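Cell division protein FtsX (PDB 6HE6) forms, with FtsE, an ABC transporter complex of cell division, needed for normal growth and cell morphology, and interacts with the peptidoglycan hydrolase PcsB through its large extracellular loop. Local coordinates at residues V55-K60 with D87-E92. Residues are numbered along the deposited sequence; the frame is centred on the assembly and turned at random.
Sequences VTFSSK and DAYIVE
Strands 55-58 and 88-92 run antiparallel at 153°, Thr56 and Ser58 forming hydrogen-bonded pairs with Ile90 and Ala88; the straightest bond, Ile90 N to Thr56 O, is 2.9 Å long with 173° at the hydrogen. On the face shared by Val55, Phe57, Tyr89 and Val91, the non-hydrogen-bonded pair Phe57-Tyr89 makes an edge-to-face stack. With CG anti to its backbone N (chi1 -168°), Phe57 brings CD1 over one face of the Tyr89 ring, near the rim and 3.7 Å from Tyr89 CE1. Val55 CG2 approaches the same ring obliquely, 3.4 Å from Tyr89 CD1. Where strand 55-58 gives way to helix 60-70, Asp87, just ahead of strand 88-92, divides its carboxylate: OD1 accepts a hydrogen bond from Lys60 N, 2.8 Å away, through its anti lone pair, whereas OD2 lies at the Phe57 ring edge, 3.5 Å from CZ. A side chain thus extends regular antiparallel pairing to the helix start, where N-cap Ser59 OG bonds Glu62 N. A water links Thr56 OG1 to Ile90 O. The pairing adds outermost strand 52-58 to the four-stranded sheet of the FtsX extracellular domain; 88-93 also pairs with 11-16, while Tyr43 of helix 41-47 packs on Val55 and Tyr89, whose hydroxyl bonds Asp22.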
loop_
_atom_site.group_PDB
_atom_site.type_symbol
_atom_site.label_atom_id
_atom_site.label_comp_id
_atom_site.label_asym_id
_atom_site.label_seq_id
_atom_site.Cartn_x
_atom_site.Cartn_y
_atom_site.Cartn_z
ATOM N N VAL A 55 -9.561 0.766 2.297
ATOM C CA VAL A 55 -8.211 0.787 1.755
ATOM C C VAL A 55 -7.303 1.400 2.815
ATOM O O VAL A 55 -7.501 2.549 3.229
ATOM C CB VAL A 55 -8.126 1.555 0.433
ATOM C CG1 VAL A 55 -8.815 2.822 0.576
ATOM C CG2 VAL A 55 -6.683 1.843 0.041
ATOM N N THR A 56 -6.334 0.623 3.272
ATOM C CA THR A 56 -5.516 0.944 4.432
ATOM C C THR A 56 -4.049 0.951 4.032
ATOM O O THR A 56 -3.549 -0.044 3.499
ATOM C CB THR A 56 -5.756 -0.094 5.534
ATOM O OG1 THR A 56 -7.159 -0.151 5.838
ATOM C CG2 THR A 56 -4.984 0.264 6.770
ATOM N N PHE A 57 -3.359 2.068 4.280
ATOM C CA PHE A 57 -1.936 2.145 3.983
ATOM C C PHE A 57 -1.123 1.178 4.845
ATOM O O PHE A 57 -1.306 1.103 6.063
ATOM C CB PHE A 57 -1.410 3.576 4.202
ATOM C CG PHE A 57 -0.016 3.806 3.647
ATOM C CD1 PHE A 57 0.256 3.594 2.305
ATOM C CD2 PHE A 57 1.017 4.231 4.469
ATOM C CE1 PHE A 57 1.538 3.807 1.796
ATOM C CE2 PHE A 57 2.274 4.447 3.970
ATOM C CZ PHE A 57 2.541 4.230 2.631
ATOM N N SER A 58 -0.177 0.474 4.208
ATOM C CA SER A 58 0.798 -0.386 4.892
ATOM C C SER A 58 2.187 -0.019 4.380
ATOM O O SER A 58 2.573 -0.400 3.271
ATOM C CB SER A 58 0.507 -1.874 4.662
ATOM O OG SER A 58 1.617 -2.703 5.008
ATOM N N SER A 59 2.942 0.718 5.180
ATOM C CA SER A 59 4.253 1.168 4.736
ATOM C C SER A 59 5.251 0.009 4.612
ATOM O O SER A 59 5.119 -1.051 5.246
ATOM C CB SER A 59 4.823 2.164 5.724
ATOM O OG SER A 59 5.361 1.425 6.794
ATOM N N LYS A 60 6.310 0.258 3.845
ATOM C CA LYS A 60 7.378 -0.729 3.733
ATOM C C LYS A 60 8.064 -0.975 5.079
ATOM O O LYS A 60 8.441 -2.111 5.394
ATOM C CB LYS A 60 8.396 -0.294 2.673
ATOM C CG LYS A 60 9.059 1.067 2.895
ATOM C CD LYS A 60 9.975 1.423 1.695
ATOM C CE LYS A 60 9.841 2.893 1.290
ATOM N NZ LYS A 60 10.343 3.844 2.343
ATOM N N ASP A 87 5.850 0.215 -0.347
ATOM C CA ASP A 87 4.608 0.697 0.254
ATOM C C ASP A 87 3.416 0.081 -0.460
ATOM O O ASP A 87 3.461 -0.190 -1.667
ATOM C CB ASP A 87 4.503 2.224 0.168
ATOM C CG ASP A 87 5.497 2.940 1.058
ATOM O OD1 ASP A 87 6.128 2.284 1.920
ATOM O OD2 ASP A 87 5.629 4.172 0.901
ATOM N N ALA A 88 2.327 -0.119 0.276
ATOM C CA ALA A 88 1.203 -0.854 -0.274
ATOM C C ALA A 88 -0.093 -0.341 0.331
ATOM O O ALA A 88 -0.111 0.203 1.436
ATOM C CB ALA A 88 1.347 -2.365 -0.018
ATOM N N TYR A 89 -1.187 -0.527 -0.408
ATOM C CA TYR A 89 -2.523 -0.382 0.151
ATOM C C TYR A 89 -3.141 -1.770 0.287
ATOM O O TYR A 89 -3.034 -2.603 -0.621
ATOM C CB TYR A 89 -3.418 0.521 -0.726
ATOM C CG TYR A 89 -3.127 1.998 -0.535
ATOM C CD1 TYR A 89 -3.428 2.637 0.665
ATOM C CD2 TYR A 89 -2.537 2.742 -1.542
ATOM C CE1 TYR A 89 -3.168 3.986 0.840
ATOM C CE2 TYR A 89 -2.263 4.090 -1.371
ATOM C CZ TYR A 89 -2.573 4.698 -0.172
ATOM O OH TYR A 89 -2.284 6.020 0.016
ATOM N N ILE A 90 -3.775 -2.016 1.421
ATOM C CA ILE A 90 -4.475 -3.269 1.670
ATOM C C ILE A 90 -5.945 -2.983 1.406
ATOM O O ILE A 90 -6.580 -2.230 2.150
ATOM C CB ILE A 90 -4.236 -3.792 3.094
ATOM C CG1 ILE A 90 -2.758 -3.751 3.479
ATOM C CG2 ILE A 90 -4.805 -5.203 3.244
ATOM C CD1 ILE A 90 -1.869 -4.773 2.767
ATOM N N VAL A 91 -6.471 -3.532 0.317
ATOM C CA VAL A 91 -7.824 -3.235 -0.145
ATOM C C VAL A 91 -8.727 -4.397 0.230
ATOM O O VAL A 91 -8.371 -5.564 0.009
ATOM C CB VAL A 91 -7.854 -2.989 -1.663
ATOM C CG1 VAL A 91 -9.275 -2.680 -2.151
ATOM C CG2 VAL A 91 -6.869 -1.853 -2.071
ATOM N N GLU A 92 -9.890 -4.080 0.804
ATOM C CA GLU A 92 -10.904 -5.065 1.147
ATOM C C GLU A 92 -12.050 -4.964 0.148
ATOM O O GLU A 92 -12.681 -3.908 0.038
ATOM C CB GLU A 92 -11.412 -4.834 2.570
ATOM C CG GLU A 92 -12.588 -5.726 2.965
ATOM C CD GLU A 92 -13.132 -5.372 4.334
ATOM O OE1 GLU A 92 -12.868 -4.238 4.786
ATOM O OE2 GLU A 92 -13.818 -6.213 4.956
HETATM O O HOH W 1 -8.294 -2.316 4.308
#